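Local coordinates for protein putative transcriptional regulator (MarR/EmrR family) (Acinetobacter sp. ADP1, PDB 3NRV) that probably binds DNA through a winged helix-turn-helix domain as a dimer and regulates transcription, at the interface of chains A and B. Coordinates in Å, arbitrary orientation; residue numbers count along the deposited sequence, not the author numbering. Chains: chain A/B, Putative transcriptional regulator (MarR/EmrR family).

Contact 1: the interface of chains A and B. Residues chain A 112, 116, 119; chain B 9, 12, 14.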
loop_
_atom_site.group_PDB
_atom_site.type_symbol
_atom_site.label_atom_id
_atom_site.label_comp_id
_atom_site.label_asym_id
_atom_site.label_seq_id
_atom_site.Cartn_x
_atom_site.Cartn_y
_atom_site.Cartn_z
ATOM N N SER A 112 -6.106 0.085 -17.673
ATOM C CA SER A 112 -7.052 -0.509 -16.719
ATOM C C SER A 112 -8.267 -1.086 -17.435
ATOM O O SER A 112 -8.701 -2.209 -17.142
ATOM C CB SER A 112 -7.519 0.516 -15.692
ATOM O OG SER A 112 -6.427 0.987 -14.927
ATOM N N ILE A 116 -9.904 -5.650 -18.044
ATOM C CA ILE A 116 -11.182 -5.931 -17.392
ATOM C C ILE A 116 -11.413 -7.412 -17.101
ATOM O O ILE A 116 -12.136 -7.752 -16.161
ATOM C CB ILE A 116 -12.375 -5.403 -18.217
ATOM C CG1 ILE A 116 -13.350 -4.643 -17.320
ATOM C CG2 ILE A 116 -13.076 -6.547 -18.945
ATOM C CD1 ILE A 116 -12.790 -3.344 -16.781
ATOM N N GLU A 119 -10.372 -8.364 -13.729
ATOM C CA GLU A 119 -11.365 -7.930 -12.755
ATOM C C GLU A 119 -12.510 -8.933 -12.610
ATOM O O GLU A 119 -12.958 -9.229 -11.498
ATOM C CB GLU A 119 -11.898 -6.552 -13.130
ATOM C CG GLU A 119 -10.830 -5.496 -13.073
ATOM C CD GLU A 119 -10.065 -5.536 -11.756
ATOM O OE1 GLU A 119 -8.907 -6.022 -11.746
ATOM O OE2 GLU A 119 -10.633 -5.092 -10.734
ATOM N N ILE B 9 -14.134 3.562 -14.642
ATOM C CA ILE B 9 -13.509 2.474 -13.906
ATOM C C ILE B 9 -14.090 2.381 -12.492
ATOM O O ILE B 9 -13.480 1.804 -11.589
ATOM C CB ILE B 9 -11.967 2.602 -13.873
ATOM C CG1 ILE B 9 -11.538 4.003 -13.438
ATOM C CG2 ILE B 9 -11.363 2.275 -15.241
ATOM C CD1 ILE B 9 -10.021 4.166 -13.399
ATOM N N HIS B 12 -14.302 -1.076 -11.416
ATOM C CA HIS B 12 -13.021 -1.767 -11.559
ATOM C C HIS B 12 -12.396 -1.901 -10.159
ATOM O O HIS B 12 -11.863 -0.927 -9.611
ATOM C CB HIS B 12 -12.114 -0.955 -12.487
ATOM C CG HIS B 12 -10.919 -1.702 -12.990
ATOM N ND1 HIS B 12 -9.936 -2.190 -12.156
ATOM C CD2 HIS B 12 -10.525 -2.004 -14.251
ATOM C CE1 HIS B 12 -8.999 -2.780 -12.878
ATOM N NE2 HIS B 12 -9.331 -2.680 -14.152
ATOM N N THR B 14 -9.767 -3.526 -8.842
ATOM C CA THR B 14 -8.341 -3.256 -8.742
ATOM C C THR B 14 -8.059 -1.748 -8.766
ATOM O O THR B 14 -7.341 -1.231 -7.911
ATOM C CB THR B 14 -7.563 -3.974 -9.857
ATOM O OG1 THR B 14 -7.670 -5.386 -9.652
ATOM C CG2 THR B 14 -6.102 -3.579 -9.825
#
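Helices 102-114 and 116-122 of chain A receive the N-terminal stretch of chain B, where a loop carrying B:Ile9 and B:His12 runs into the start of helix 13-36. B:His12 and A:Glu119 meet face to face: the carboxylate lies nearly parallel to the imidazole, the two planes 10° apart, and CG of A:Glu119 sits over the middle of the ring, 3.4 Å from its centroid, in a CH-pi contact. Because CG of B:His12 stands anti to its own backbone nitrogen (chi1 -165°), the ring reaches from the loop to lie among A:Ser112, A:Ile116 and A:Glu119. There CD2 of the imidazole packs 3.6 Å from the end methyl CD1 of A:Ile116, while NE2 approaches the backbone carbonyl O of A:Ser112 at 3.1 Å, a weak and bent hydrogen bond.

The polar part of the contact illustrates how a side chain can cap a helix of another subunit. A:Glu119 bends at its second torsion, laying its carboxylate along the face of the ring, with its oxygens towards B:Thr14, at the first turn of helix 13-36. The backbone N of B:Thr14 donates to OE2 at 2.6 Å in an almost straight bond, on the syn side but 33° out of the carboxylate plane. The hydroxyl OG1 of the same threonine gives a short hydrogen bond to OE1, 2.5 Å long and also syn, lying nearer the plane. Two donors from one residue thus grip both carboxylate oxygens and restrain rotation of the group, and the positive end of the helix dipole would probably stabilise its negative charge. The site clasps the N-terminal segment of one subunit against helices 102-114 and 116-122 of the other, and so probably helps hold the MarR-type dimer together.

Contact 2: the interface of chains A and B. Residues chain A 17, 20, 24, 134, 138; chain B 17, 138, 141-142.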
loop_
_atom_site.group_PDB
_atom_site.type_symbol
_atom_site.label_atom_id
_atom_site.label_comp_id
_atom_site.label_asym_id
_atom_site.label_seq_id
_atom_site.Cartn_x
_atom_site.Cartn_y
_atom_site.Cartn_z
ATOM N N ILE A 17 -6.424 -2.801 3.411
ATOM C CA ILE A 17 -6.497 -2.090 2.134
ATOM C C ILE A 17 -5.127 -2.007 1.456
ATOM O O ILE A 17 -4.980 -2.291 0.262
ATOM C CB ILE A 17 -7.066 -0.657 2.351
ATOM C CG1 ILE A 17 -8.575 -0.722 2.614
ATOM C CG2 ILE A 17 -6.773 0.245 1.145
ATOM C CD1 ILE A 17 -9.124 0.502 3.350
ATOM N N LEU A 20 -3.849 -5.439 0.345
ATOM C CA LEU A 20 -4.583 -5.932 -0.811
ATOM C C LEU A 20 -4.152 -5.220 -2.097
ATOM O O LEU A 20 -3.954 -5.861 -3.130
ATOM C CB LEU A 20 -6.090 -5.832 -0.578
ATOM C CG LEU A 20 -6.975 -6.414 -1.663
ATOM C CD1 LEU A 20 -6.618 -7.895 -1.900
ATOM C CD2 LEU A 20 -8.434 -6.237 -1.260
ATOM N N LEU A 24 -2.539 -7.378 -5.067
ATOM C CA LEU A 24 -3.112 -7.336 -6.397
ATOM C C LEU A 24 -2.026 -6.926 -7.384
ATOM O O LEU A 24 -2.039 -7.336 -8.542
ATOM C CB LEU A 24 -4.257 -6.329 -6.468
ATOM C CG LEU A 24 -5.594 -6.715 -5.858
ATOM C CD1 LEU A 24 -6.446 -5.486 -5.662
ATOM C CD2 LEU A 24 -6.293 -7.722 -6.746
ATOM N N LEU A 134 -19.440 -4.240 -2.138
ATOM C CA LEU A 134 -18.024 -3.921 -2.234
ATOM C C LEU A 134 -17.827 -2.494 -2.743
ATOM O O LEU A 134 -17.079 -1.700 -2.160
ATOM C CB LEU A 134 -17.317 -4.911 -3.147
ATOM C CG LEU A 134 -15.848 -4.575 -3.397
ATOM C CD1 LEU A 134 -15.078 -4.657 -2.075
ATOM C CD2 LEU A 134 -15.269 -5.527 -4.439
ATOM N N LEU A 138 -16.217 0.702 -0.794
ATOM C CA LEU A 138 -15.008 1.331 -1.311
ATOM C C LEU A 138 -15.243 2.820 -1.520
ATOM O O LEU A 138 -14.351 3.644 -1.281
ATOM C CB LEU A 138 -14.548 0.667 -2.618
ATOM C CG LEU A 138 -13.919 -0.732 -2.477
ATOM C CD1 LEU A 138 -13.668 -1.363 -3.842
ATOM C CD2 LEU A 138 -12.618 -0.669 -1.654
ATOM N N ILE B 17 -9.398 0.034 -5.615
ATOM C CA ILE B 17 -8.627 -0.314 -4.432
ATOM C C ILE B 17 -7.248 0.343 -4.491
ATOM O O ILE B 17 -6.738 0.822 -3.475
ATOM C CB ILE B 17 -8.492 -1.824 -4.277
ATOM C CG1 ILE B 17 -9.818 -2.387 -3.736
ATOM C CG2 ILE B 17 -7.340 -2.173 -3.330
ATOM C CD1 ILE B 17 -9.931 -3.871 -3.876
ATOM N N LEU B 138 -12.932 -7.840 1.908
ATOM C CA LEU B 138 -11.494 -7.737 1.633
ATOM C C LEU B 138 -10.821 -9.107 1.730
ATOM O O LEU B 138 -9.941 -9.449 0.942
ATOM C CB LEU B 138 -10.814 -6.740 2.574
ATOM C CG LEU B 138 -11.326 -5.288 2.481
ATOM C CD1 LEU B 138 -10.621 -4.371 3.476
ATOM C CD2 LEU B 138 -11.202 -4.750 1.065
ATOM N N LEU B 141 -11.578 -11.029 -1.347
ATOM C CA LEU B 141 -10.674 -10.564 -2.414
ATOM C C LEU B 141 -9.255 -11.119 -2.265
ATOM O O LEU B 141 -8.649 -11.574 -3.237
ATOM C CB LEU B 141 -10.626 -9.034 -2.462
ATOM C CG LEU B 141 -11.941 -8.385 -2.867
ATOM C CD1 LEU B 141 -11.931 -6.884 -2.621
ATOM C CD2 LEU B 141 -12.231 -8.717 -4.336
ATOM N N ARG B 142 -8.767 -11.076 -1.030
ATOM C CA ARG B 142 -7.448 -11.549 -0.617
ATOM C C ARG B 142 -7.246 -13.051 -0.906
ATOM O O ARG B 142 -6.142 -13.499 -1.238
ATOM C CB ARG B 142 -7.313 -11.237 0.879
ATOM C CG ARG B 142 -5.977 -11.503 1.536
ATOM C CD ARG B 142 -5.826 -10.663 2.829
ATOM N NE ARG B 142 -6.760 -11.032 3.904
ATOM C CZ ARG B 142 -7.693 -10.227 4.421
ATOM N NH1 ARG B 142 -7.859 -8.972 3.991
ATOM N NH2 ARG B 142 -8.469 -10.680 5.390
#
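A:Leu20, B:Ile17 and B:Leu138 carry most of the buried surface in this apolar patch, where helices 13-26 and 128-147 of chain A pack against helices 13-36 and 128-146 of chain B. With CG anti to the backbone nitrogen (chi1 -175°), A:Leu20 pushes its forked end between the chain B helices. One methyl, CD2, meets several side chains. It lies 3.8 Å from both CB of B:Leu141 and CD1 of B:Ile17, and CD2 of B:Leu138 is 3.9 Å from the same A:Leu20 CD2. The other, CD1, rests against the backbone of B:Arg142, 4.0 Å from its CA.

B:Ile17 reaches in from the other chain B helix and spreads its branches over different neighbours. Its CG1 runs obliquely past A:Leu138, 3.9 Å from CD2, while CG2 touches CD1 of A:Leu24, whose side chain it crosses at about a right angle. B:Leu138 turns its other methyl, CD1, towards CG1 of A:Ile17, a looser approach at 4.3 Å. At the flank, A:Leu134 and B:Leu141 approach tip to tip, their CD1 methyls 3.9 Å apart.

Branched aliphatic side chains from both subunits interlock at ordinary van der Waals distances, a typical way of building a hydrophobic core between helices. The patch forms part of the helical dimerisation region expected of a MarR-type protein and probably helps keep the two DNA-binding domains joined.

The centres of contact 1 and contact 2, taken over their C-alpha atoms, lie about 12 Å apart. Helix 13-36 of chain B links them directly, presenting its first turn to contact 1 and the next turn, with B:Ile17, to contact 2. On the chain A side the elements differ: helices 102-114 and 116-122 serve contact 1, helices 13-26 and 128-147 contact 2. A polar clasp at the helix start therefore adjoins a greasy core, one probably setting the position of the helix and the other supplying buried surface. Together they suggest how helices from both subunits, interlocked at the dimer interface, could help set the spacing of the two DNA-binding domains.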